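Local coordinates for putative carbohydrate metabolism domain-containing protein (Bacteroides vulgatus, PDB 3S30) that is of unknown function but is probably a carbohydrate-active protein, perhaps a glycoside hydrolase, built on a galactose-binding-like domain, at residues 110-113 and 118-121; 140-145 and 151-156; 181-186 and 199-204; 266-271 and 326-331. One frame throughout, in Å; residues are numbered along the deposited sequence.

Along the chain from the N terminus the four contacts follow one another in series, so none nests in or crosses another. Contact 1 closes the turn of the hairpin formed by strands 108-114 and 117-124. Contact 2 closes the connection from helix 138-142 to strand 155-158, with five residues between its segments, and meets the hairpin where Tyr119 packs on Phe153. Contact 3 closes a twelve-residue excursion that holds strand 193-195 and all but the start of strand 185-191; it touches contact 2 through Ala186 and Met201. Contact 4 spans 54 residues, joining two loops on the opposite side of the chain's centre from contact 1, and reaches contact 3 where Ala204 CB meets Asp330 O.

Contact 1. Residues 110-113 and 118-121; sequences KTVP and EYYV
Val112 and Tyr119 form a hydrogen-bonded pair of an antiparallel beta hairpin, their side chains lying side by side on one face of the sheet. Tyr119 starts at CB, which packs on Phe153 CD1. A chi1 of 60° puts its CG between the backbone N and carbonyl carbon, swinging the ring back over Val112. CG and CD2 sit by Val112 O, 3.7 Å from CD2; further out CE1 and CE2 come under the isopropyl group, whose CB stands over the ring face as a CH-pi contact. CZ is 3.6 Å from Val112 CG1, and OH ends 3.5 Å from that same methyl. Cut back to alanine, Tyr119 would probably leave Val112 CG1 and Phe153 without their aromatic cover and open a gap beside helix 138-142, whose Asn138 and Gln139 also touch this side chain. Val112 CG2 turns the other way, to Val121 CG2 at 3.7 Å, and the extended chain of Lys110 runs alongside Val121. Four backbone bonds hold the strands, with Val112 N to Tyr119 O at 2.9 Å and Lys110 N to Val121 O at 3.0 Å. On the other face, Thr111 OG1 lies in the plane of the Tyr120 ring, at its edge, 3.3 Å from CE1.

Contact 2. Residues 140-145 and 151-156; sequences GFALTG and NDFPTS
Phe141 and Phe153 make the aromatic part of this buried contact, a T-shaped pair in which the edge of Phe141 is turned to the face of Phe153. Their centroids are 5.3 Å apart and their planes stand at 68°, with Phe141 CD2 coming 3.7 Å from Phe153 CD2. With CG anti to the backbone N (chi1 -170°), the Phe141 ring reaches out from the helix toward residues 153 and 154. A CH-pi contact follows on one face of that ring: Pro154 CD lies over it, 3.9 Å from the centroid. Apolar packing adds Ala142 CB, 4.1 Å from Phe153 CE2. Helix 138-142 is thereby seated against the entry to strand 155-158, at the margin of the beta sheet structure of this galactose-binding-like domain; Phe141 and Pro154 both also rest on Arg172 and Ala186 of neighbouring strands. A serine in place of Phe141 would probably leave Pro154 CD and the Phe153 face without their aromatic partner and open a gap under the helix. No hydrogen bond joins the two segments; within them, Thr144 OG1 donates to Phe141 O at 2.9 Å, in the carbonyl plane on a lone pair, and the same oxygen takes Thr144 N; this hydroxyl also stands above the Phe141 face opposite Pro154. Ser156 OG reaches Asn151 OD1 at 3.2 Å, from 55° above the amide carbonyl plane.

Contact 3. Residues 181-186 and 199-204; sequences VGMPIA and SAMSDA
Ala200 O faces the end of Met183, which was modelled as selenomethionine: CE lies 3.3 Å from this carbonyl oxygen, and SE is placed closer still, at a separation too short to be taken at face value. CE also comes near the next carbonyl, Met201 O; as modelled, the terminal methyl sits near two successive backbone oxygens of residues 200-202, helical in phi/psi but without the regular bonds. The Met183 chain gets there by bending at chi2 (-117°) and chi3 (101°), both away from the staggered positions, and the details of its tip are best read as approximate. Beside it, SE is 4.2 Å from Met201 CG. Met201 is extended beyond CG, and its far methyl CE meets Val181 CG2 at 4.3 Å before packing on Leu143 as well. Backbone shape sets up both sides. Gly182, with positive phi, is the C-prime residue of a Schellman motif that ends helix 176-180 and releases Met183 toward the turn; on the other segment, Asp203 holds the N-cap position of helix 204-207, its N bonded to Ser199 O at 3.0 Å and its OD2 to Ser206 OG. Phe332 from another loop touches Met183, Pro184 and Ala204. With no hydrogen bond between 181-186 and 199-204, the segments meet here by apolar packing of Met183, Met201 and Val181, which sets little directional demand.

Contact 4. Residues 266-271 and 326-331; sequences IAKNNY and SKDGDV
A single ammonium group, Lys268 NZ, is shared by two carboxylates that lie two residues apart in the opposite loop, Asp328 and Asp330. The two acids present different lone pairs. Asp330 OD1 takes the ammonium on its syn side at 2.6 Å, with a weak second bond from NZ to OD2 at 2.9 Å, whereas Asp328 OD1 uses its anti lone pair, also at 2.9 Å. Lys268 and Asp330 approach from opposite directions; a bend at chi2 (47°) carries the lysine chain across to the acids. Its aliphatic part leans on Val331, CE to CG1 at 3.9 Å. Lys327 NZ joins the network through a long salt bridge to Asp328 OD1, 3.6 Å, and stands 4.8 Å from Lys268 NZ, both ammonium groups drawn to the same carboxylate. The acids are presented by a type I turn from Ser326 to Gly329 and the 3-10 segment 329-330, and Asp330 OD1 also accepts weakly from Val331 N. The contact is a surface bridge between the loop from strand 262-263 to strand 276-281, whose Ala267 packs on Tyr249 of strand 247-254, and the loop from strand 317-324 to strand 339-349.

Contact 1. Residues 110-113 and 118-121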
loop_
_atom_site.group_PDB
_atom_site.type_symbol
_atom_site.label_atom_id
_atom_site.label_comp_id
_atom_site.label_asym_id
_atom_site.label_seq_id
_atom_site.Cartn_x
_atom_site.Cartn_y
_atom_site.Cartn_z
ATOM N N LYS A 110 -9.951 3.333 -12.880
ATOM C CA LYS A 110 -10.724 4.483 -13.317
ATOM C C LYS A 110 -9.832 5.711 -13.207
ATOM O O LYS A 110 -8.895 5.724 -12.406
ATOM C CB LYS A 110 -11.999 4.643 -12.481
ATOM C CG LYS A 110 -11.787 4.929 -10.997
ATOM C CD LYS A 110 -13.108 4.885 -10.257
ATOM C CE LYS A 110 -12.926 5.141 -8.777
ATOM N NZ LYS A 110 -14.187 4.972 -7.995
ATOM N N THR A 111 -10.108 6.725 -14.026
ATOM C CA THR A 111 -9.294 7.940 -14.082
ATOM C C THR A 111 -9.998 9.070 -13.344
ATOM O O THR A 111 -11.184 9.333 -13.574
ATOM C CB THR A 111 -8.985 8.348 -15.538
ATOM O OG1 THR A 111 -8.172 7.337 -16.157
ATOM C CG2 THR A 111 -8.254 9.685 -15.596
ATOM N N VAL A 112 -9.247 9.733 -12.468
ATOM C CA VAL A 112 -9.766 10.716 -11.524
ATOM C C VAL A 112 -8.979 12.020 -11.652
ATOM O O VAL A 112 -7.745 11.989 -11.666
ATOM C CB VAL A 112 -9.641 10.186 -10.071
ATOM C CG1 VAL A 112 -9.755 11.314 -9.058
ATOM C CG2 VAL A 112 -10.695 9.118 -9.795
ATOM N N PRO A 113 -9.689 13.171 -11.746
ATOM C CA PRO A 113 -9.020 14.471 -11.847
ATOM C C PRO A 113 -8.717 15.081 -10.488
ATOM O O PRO A 113 -9.486 14.890 -9.547
ATOM C CB PRO A 113 -10.058 15.339 -12.569
ATOM C CG PRO A 113 -11.372 14.796 -12.084
ATOM C CD PRO A 113 -11.156 13.304 -11.885
ATOM N N GLU A 118 -4.622 14.148 -13.725
ATOM C CA GLU A 118 -5.464 12.957 -13.732
ATOM C C GLU A 118 -4.641 11.729 -13.321
ATOM O O GLU A 118 -3.511 11.578 -13.759
ATOM C CB GLU A 118 -6.072 12.746 -15.120
ATOM C CG GLU A 118 -7.139 13.765 -15.496
ATOM C CD GLU A 118 -7.924 13.371 -16.750
ATOM O OE1 GLU A 118 -7.330 12.758 -17.669
ATOM O OE2 GLU A 118 -9.138 13.684 -16.818
ATOM N N TYR A 119 -5.212 10.859 -12.486
ATOM C CA TYR A 119 -4.520 9.644 -12.030
ATOM C C TYR A 119 -5.452 8.429 -11.954
ATOM O O TYR A 119 -6.665 8.566 -12.093
ATOM C CB TYR A 119 -3.848 9.893 -10.678
ATOM C CG TYR A 119 -4.798 10.294 -9.570
ATOM C CD1 TYR A 119 -5.488 9.331 -8.844
ATOM C CD2 TYR A 119 -4.987 11.630 -9.236
ATOM C CE1 TYR A 119 -6.343 9.686 -7.826
ATOM C CE2 TYR A 119 -5.864 11.998 -8.221
ATOM C CZ TYR A 119 -6.539 11.022 -7.526
ATOM O OH TYR A 119 -7.397 11.355 -6.517
ATOM N N TYR A 120 -4.885 7.239 -11.752
ATOM C CA TYR A 120 -5.690 6.007 -11.628
ATOM C C TYR A 120 -6.052 5.628 -10.184
ATOM O O TYR A 120 -5.239 5.766 -9.266
ATOM C CB TYR A 120 -4.977 4.807 -12.250
ATOM C CG TYR A 120 -4.795 4.821 -13.758
ATOM C CD1 TYR A 120 -5.764 5.350 -14.621
ATOM C CD2 TYR A 120 -3.655 4.257 -14.325
ATOM C CE1 TYR A 120 -5.577 5.329 -16.002
ATOM C CE2 TYR A 120 -3.470 4.225 -15.692
ATOM C CZ TYR A 120 -4.416 4.762 -16.523
ATOM O OH TYR A 120 -4.185 4.715 -17.871
ATOM N N VAL A 121 -7.292 5.171 -9.999
ATOM C CA VAL A 121 -7.711 4.470 -8.785
ATOM C C VAL A 121 -7.991 3.043 -9.227
ATOM O O VAL A 121 -8.774 2.824 -10.149
ATOM C CB VAL A 121 -8.988 5.097 -8.131
ATOM C CG1 VAL A 121 -9.331 4.376 -6.831
ATOM C CG2 VAL A 121 -8.797 6.602 -7.851
#

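Contact 2. Residues 140-145 and 151-156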
loop_
_atom_site.group_PDB
_atom_site.type_symbol
_atom_site.label_atom_id
_atom_site.label_comp_id
_atom_site.label_asym_id
_atom_site.label_seq_id
_atom_site.Cartn_x
_atom_site.Cartn_y
_atom_site.Cartn_z
ATOM N N GLY A 140 -2.164 12.901 -3.095
ATOM C CA GLY A 140 -1.111 13.693 -2.478
ATOM C C GLY A 140 -0.103 14.181 -3.510
ATOM O O GLY A 140 0.379 15.316 -3.438
ATOM N N PHE A 141 0.197 13.320 -4.476
ATOM C CA PHE A 141 1.145 13.643 -5.534
ATOM C C PHE A 141 0.559 14.717 -6.467
ATOM O O PHE A 141 1.281 15.594 -6.962
ATOM C CB PHE A 141 1.535 12.378 -6.319
ATOM C CG PHE A 141 2.690 12.585 -7.260
ATOM C CD1 PHE A 141 3.985 12.625 -6.787
ATOM C CD2 PHE A 141 2.480 12.737 -8.614
ATOM C CE1 PHE A 141 5.048 12.812 -7.656
ATOM C CE2 PHE A 141 3.537 12.930 -9.483
ATOM C CZ PHE A 141 4.822 12.966 -9.004
ATOM N N ALA A 142 -0.754 14.648 -6.670
ATOM C CA ALA A 142 -1.496 15.655 -7.430
ATOM C C ALA A 142 -1.335 17.107 -6.909
ATOM O O ALA A 142 -1.460 18.062 -7.685
ATOM C CB ALA A 142 -2.976 15.264 -7.485
ATOM N N LEU A 143 -1.068 17.271 -5.612
ATOM C CA LEU A 143 -0.821 18.608 -5.028
ATOM C C LEU A 143 0.524 19.230 -5.410
ATOM O O LEU A 143 0.645 20.451 -5.383
ATOM C CB LEU A 143 -0.887 18.566 -3.499
ATOM C CG LEU A 143 -2.211 18.190 -2.816
ATOM C CD1 LEU A 143 -2.015 18.206 -1.293
ATOM C CD2 LEU A 143 -3.369 19.102 -3.203
ATOM N N THR A 144 1.516 18.401 -5.757
ATOM C CA THR A 144 2.901 18.854 -5.944
ATOM C C THR A 144 3.182 19.421 -7.330
ATOM O O THR A 144 4.261 19.970 -7.556
ATOM C CB THR A 144 3.967 17.713 -5.675
ATOM O OG1 THR A 144 3.951 16.726 -6.733
ATOM C CG2 THR A 144 3.732 17.034 -4.322
ATOM N N GLY A 145 2.241 19.276 -8.258
ATOM C CA GLY A 145 2.426 19.794 -9.605
ATOM C C GLY A 145 1.165 19.738 -10.444
ATOM O O GLY A 145 0.140 19.245 -9.994
ATOM N N ASN A 151 0.140 7.799 -15.943
ATOM C CA ASN A 151 1.406 7.082 -15.945
ATOM C C ASN A 151 2.610 7.860 -15.369
ATOM O O ASN A 151 3.681 7.286 -15.151
ATOM C CB ASN A 151 1.676 6.538 -17.344
ATOM C CG ASN A 151 0.875 5.259 -17.620
ATOM O OD1 ASN A 151 1.027 4.245 -16.911
ATOM N ND2 ASN A 151 0.014 5.304 -18.626
ATOM N N ASP A 152 2.417 9.139 -15.065
ATOM C CA ASP A 152 3.411 9.893 -14.304
ATOM C C ASP A 152 3.297 9.656 -12.810
ATOM O O ASP A 152 4.220 9.987 -12.084
ATOM C CB ASP A 152 3.283 11.395 -14.557
ATOM C CG ASP A 152 3.302 11.734 -16.014
ATOM O OD1 ASP A 152 4.179 11.210 -16.755
ATOM O OD2 ASP A 152 2.422 12.520 -16.413
ATOM N N PHE A 153 2.175 9.114 -12.340
ATOM C CA PHE A 153 1.958 8.981 -10.883
ATOM C C PHE A 153 2.771 7.870 -10.218
ATOM O O PHE A 153 3.272 6.968 -10.894
ATOM C CB PHE A 153 0.465 8.852 -10.546
ATOM C CG PHE A 153 -0.241 10.178 -10.521
ATOM C CD1 PHE A 153 -0.525 10.840 -11.711
ATOM C CD2 PHE A 153 -0.556 10.797 -9.315
ATOM C CE1 PHE A 153 -1.134 12.073 -11.695
ATOM C CE2 PHE A 153 -1.166 12.025 -9.297
ATOM C CZ PHE A 153 -1.461 12.666 -10.489
ATOM N N PRO A 154 2.940 7.955 -8.890
ATOM C CA PRO A 154 3.682 6.891 -8.207
ATOM C C PRO A 154 2.985 5.534 -8.287
ATOM O O PRO A 154 3.649 4.476 -8.308
ATOM C CB PRO A 154 3.779 7.387 -6.753
ATOM C CG PRO A 154 3.471 8.871 -6.792
ATOM C CD PRO A 154 2.619 9.094 -7.999
ATOM N N THR A 155 1.662 5.575 -8.375
ATOM C CA THR A 155 0.837 4.381 -8.420
ATOM C C THR A 155 -0.005 4.327 -9.692
ATOM O O THR A 155 -0.808 5.224 -9.965
ATOM C CB THR A 155 -0.060 4.332 -7.189
ATOM O OG1 THR A 155 0.770 4.370 -6.024
ATOM C CG2 THR A 155 -0.900 3.068 -7.169
ATOM N N SER A 156 0.192 3.252 -10.448
ATOM C CA SER A 156 -0.464 3.025 -11.729
ATOM C C SER A 156 -0.504 1.524 -11.990
ATOM O O SER A 156 -0.268 0.723 -11.068
ATOM C CB SER A 156 0.298 3.732 -12.854
ATOM O OG SER A 156 -0.445 3.733 -14.067
#

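Contact 3. Residues 181-186 and 199-204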
loop_
_atom_site.group_PDB
_atom_site.type_symbol
_atom_site.label_atom_id
_atom_site.label_comp_id
_atom_site.label_asym_id
_atom_site.label_seq_id
_atom_site.Cartn_x
_atom_site.Cartn_y
_atom_site.Cartn_z
ATOM N N VAL A 181 7.647 22.022 0.718
ATOM C CA VAL A 181 6.790 21.592 1.836
ATOM C C VAL A 181 7.293 20.297 2.510
ATOM O O VAL A 181 6.559 19.649 3.264
ATOM C CB VAL A 181 5.306 21.445 1.404
ATOM C CG1 VAL A 181 4.718 22.813 1.095
ATOM C CG2 VAL A 181 5.179 20.521 0.210
ATOM N N GLY A 182 8.558 19.951 2.271
ATOM C CA GLY A 182 9.168 18.780 2.891
ATOM C C GLY A 182 8.674 17.451 2.343
ATOM O O GLY A 182 8.766 16.431 3.021
HETATM N N MSE A 183 8.168 17.464 1.111
HETATM C CA MSE A 183 7.704 16.261 0.422
HETATM C C MSE A 183 8.577 16.016 -0.828
HETATM O O MSE A 183 8.065 16.036 -1.953
HETATM C CB MSE A 183 6.243 16.428 -0.016
HETATM C CG MSE A 183 5.345 17.249 0.911
HETATM SE SE MSE A 183 3.874 16.252 1.676
HETATM C CE MSE A 183 4.600 15.911 3.449
ATOM N N PRO A 184 9.895 15.785 -0.638
ATOM C CA PRO A 184 10.787 15.676 -1.802
ATOM C C PRO A 184 10.503 14.467 -2.705
ATOM O O PRO A 184 10.720 14.537 -3.906
ATOM C CB PRO A 184 12.187 15.602 -1.174
ATOM C CG PRO A 184 11.965 15.107 0.211
ATOM C CD PRO A 184 10.636 15.657 0.632
ATOM N N ILE A 185 10.018 13.373 -2.145
ATOM C CA ILE A 185 9.626 12.217 -2.962
ATOM C C ILE A 185 8.217 11.769 -2.598
ATOM O O ILE A 185 7.635 12.271 -1.638
ATOM C CB ILE A 185 10.604 11.014 -2.811
ATOM C CG1 ILE A 185 10.451 10.355 -1.432
ATOM C CG2 ILE A 185 12.053 11.464 -3.103
ATOM C CD1 ILE A 185 11.307 9.104 -1.230
ATOM N N ALA A 186 7.678 10.839 -3.376
ATOM C CA ALA A 186 6.420 10.176 -3.042
ATOM C C ALA A 186 6.515 8.698 -3.413
ATOM O O ALA A 186 6.689 8.346 -4.589
ATOM C CB ALA A 186 5.225 10.852 -3.750
ATOM N N SER A 199 -4.249 15.705 5.276
ATOM C CA SER A 199 -2.986 15.387 5.957
ATOM C C SER A 199 -1.762 15.145 5.045
ATOM O O SER A 199 -0.651 15.028 5.546
ATOM C CB SER A 199 -3.188 14.161 6.851
ATOM O OG SER A 199 -4.137 14.448 7.865
ATOM N N ALA A 200 -1.946 15.100 3.728
ATOM C CA ALA A 200 -0.856 14.726 2.821
ATOM C C ALA A 200 0.427 15.568 2.963
ATOM O O ALA A 200 1.530 15.051 2.765
ATOM C CB ALA A 200 -1.333 14.735 1.382
HETATM N N MSE A 201 0.280 16.843 3.308
HETATM C CA MSE A 201 1.417 17.764 3.412
HETATM C C MSE A 201 1.980 17.962 4.812
HETATM O O MSE A 201 3.167 18.232 4.954
HETATM C CB MSE A 201 1.039 19.126 2.855
HETATM C CG MSE A 201 0.861 19.130 1.368
HETATM SE SE MSE A 201 0.626 20.951 0.751
HETATM C CE MSE A 201 1.123 20.602 -1.099
ATOM N N SER A 202 1.138 17.854 5.833
ATOM C CA SER A 202 1.561 18.105 7.214
ATOM C C SER A 202 1.994 16.822 7.942
ATOM O O SER A 202 2.865 16.872 8.809
ATOM C CB SER A 202 0.434 18.802 7.996
ATOM O OG SER A 202 -0.756 18.014 8.014
ATOM N N ASP A 203 1.383 15.686 7.585
ATOM C CA ASP A 203 1.584 14.429 8.318
ATOM C C ASP A 203 1.387 13.196 7.427
ATOM O O ASP A 203 0.407 12.472 7.570
ATOM C CB ASP A 203 0.619 14.397 9.514
ATOM C CG ASP A 203 1.024 13.393 10.594
ATOM O OD1 ASP A 203 1.984 12.622 10.396
ATOM O OD2 ASP A 203 0.358 13.380 11.652
ATOM N N ALA A 204 2.329 12.955 6.518
ATOM C CA ALA A 204 2.258 11.826 5.567
ATOM C C ALA A 204 1.850 10.481 6.192
ATOM O O ALA A 204 1.018 9.760 5.641
ATOM C CB ALA A 204 3.585 11.670 4.831
#

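Contact 4. Residues 266-271 and 326-331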
loop_
_atom_site.group_PDB
_atom_site.type_symbol
_atom_site.label_atom_id
_atom_site.label_comp_id
_atom_site.label_asym_id
_atom_site.label_seq_id
_atom_site.Cartn_x
_atom_site.Cartn_y
_atom_site.Cartn_z
ATOM N N ILE A 266 2.122 2.445 12.060
ATOM C CA ILE A 266 2.217 1.019 12.338
ATOM C C ILE A 266 3.542 0.424 11.828
ATOM O O ILE A 266 4.191 -0.344 12.536
ATOM C CB ILE A 266 0.990 0.262 11.744
ATOM C CG1 ILE A 266 0.827 -1.112 12.381
ATOM C CG2 ILE A 266 1.100 0.125 10.230
ATOM C CD1 ILE A 266 0.465 -1.047 13.878
ATOM N N ALA A 267 3.968 0.819 10.629
ATOM C CA ALA A 267 5.216 0.320 10.054
ATOM C C ALA A 267 6.466 0.955 10.683
ATOM O O ALA A 267 7.576 0.487 10.436
ATOM C CB ALA A 267 5.220 0.519 8.522
ATOM N N LYS A 268 6.295 2.024 11.462
ATOM C CA LYS A 268 7.419 2.670 12.162
ATOM C C LYS A 268 7.549 2.198 13.613
ATOM O O LYS A 268 8.494 2.579 14.314
ATOM C CB LYS A 268 7.271 4.201 12.123
ATOM C CG LYS A 268 8.104 4.908 11.042
ATOM C CD LYS A 268 7.997 4.260 9.659
ATOM C CE LYS A 268 8.992 4.896 8.695
ATOM N NZ LYS A 268 9.354 4.036 7.543
ATOM N N ASN A 269 6.606 1.358 14.043
ATOM C CA ASN A 269 6.540 0.880 15.411
ATOM C C ASN A 269 6.547 -0.635 15.530
ATOM O O ASN A 269 5.804 -1.203 16.327
ATOM C CB ASN A 269 5.282 1.447 16.068
ATOM C CG ASN A 269 5.558 2.686 16.846
ATOM O OD1 ASN A 269 5.052 3.763 16.524
ATOM N ND2 ASN A 269 6.388 2.556 17.868
ATOM N N ASN A 270 7.391 -1.285 14.733
ATOM C CA ASN A 270 7.517 -2.743 14.743
ATOM C C ASN A 270 6.169 -3.467 14.510
ATOM O O ASN A 270 6.002 -4.611 14.909
ATOM C CB ASN A 270 8.174 -3.184 16.072
ATOM C CG ASN A 270 8.700 -4.621 16.037
ATOM O OD1 ASN A 270 9.535 -4.972 15.206
ATOM N ND2 ASN A 270 8.207 -5.452 16.948
ATOM N N TYR A 271 5.215 -2.797 13.861
ATOM C CA TYR A 271 3.852 -3.338 13.661
ATOM C C TYR A 271 3.093 -3.590 14.989
ATOM O O TYR A 271 2.245 -4.483 15.069
ATOM C CB TYR A 271 3.896 -4.586 12.736
ATOM C CG TYR A 271 4.652 -4.288 11.450
ATOM C CD1 TYR A 271 3.997 -3.754 10.349
ATOM C CD2 TYR A 271 6.032 -4.469 11.369
ATOM C CE1 TYR A 271 4.689 -3.435 9.184
ATOM C CE2 TYR A 271 6.736 -4.145 10.216
ATOM C CZ TYR A 271 6.055 -3.626 9.123
ATOM O OH TYR A 271 6.743 -3.303 7.976
ATOM N N SER A 326 9.235 1.873 -1.922
ATOM C CA SER A 326 10.305 2.348 -1.029
ATOM C C SER A 326 9.903 2.221 0.445
ATOM O O SER A 326 9.087 2.987 0.936
ATOM C CB SER A 326 10.672 3.808 -1.361
ATOM O OG SER A 326 11.008 3.946 -2.734
ATOM N N LYS A 327 10.489 1.248 1.135
ATOM C CA LYS A 327 10.159 0.970 2.536
ATOM C C LYS A 327 10.030 2.242 3.371
ATOM O O LYS A 327 9.053 2.404 4.115
ATOM C CB LYS A 327 11.222 0.069 3.171
ATOM C CG LYS A 327 11.035 -0.150 4.688
ATOM C CD LYS A 327 12.097 -1.088 5.268
ATOM C CE LYS A 327 11.786 -1.460 6.730
ATOM N NZ LYS A 327 11.462 -0.261 7.596
ATOM N N ASP A 328 11.026 3.125 3.254
ATOM C CA ASP A 328 11.103 4.312 4.098
ATOM C C ASP A 328 10.622 5.596 3.416
ATOM O O ASP A 328 10.842 6.689 3.930
ATOM C CB ASP A 328 12.523 4.478 4.633
ATOM C CG ASP A 328 12.846 3.500 5.754
ATOM O OD1 ASP A 328 11.939 3.185 6.552
ATOM O OD2 ASP A 328 14.011 3.057 5.846
ATOM N N GLY A 329 9.929 5.447 2.285
ATOM C CA GLY A 329 9.394 6.573 1.533
ATOM C C GLY A 329 8.309 7.329 2.268
ATOM O O GLY A 329 7.972 8.450 1.896
ATOM N N ASP A 330 7.765 6.721 3.313
ATOM C CA ASP A 330 6.758 7.363 4.167
ATOM C C ASP A 330 7.354 8.527 4.940
ATOM O O ASP A 330 6.651 9.484 5.251
ATOM C CB ASP A 330 6.093 6.347 5.115
ATOM C CG ASP A 330 7.102 5.538 5.944
ATOM O OD1 ASP A 330 8.342 5.654 5.742
ATOM O OD2 ASP A 330 6.638 4.762 6.806
ATOM N N VAL A 331 8.649 8.440 5.228
ATOM C CA VAL A 331 9.425 9.541 5.811
ATOM C C VAL A 331 10.472 10.079 4.795
ATOM O O VAL A 331 11.520 10.614 5.177
ATOM C CB VAL A 331 10.114 9.111 7.151
ATOM C CG1 VAL A 331 9.068 8.778 8.213
ATOM C CG2 VAL A 331 11.069 7.925 6.940
#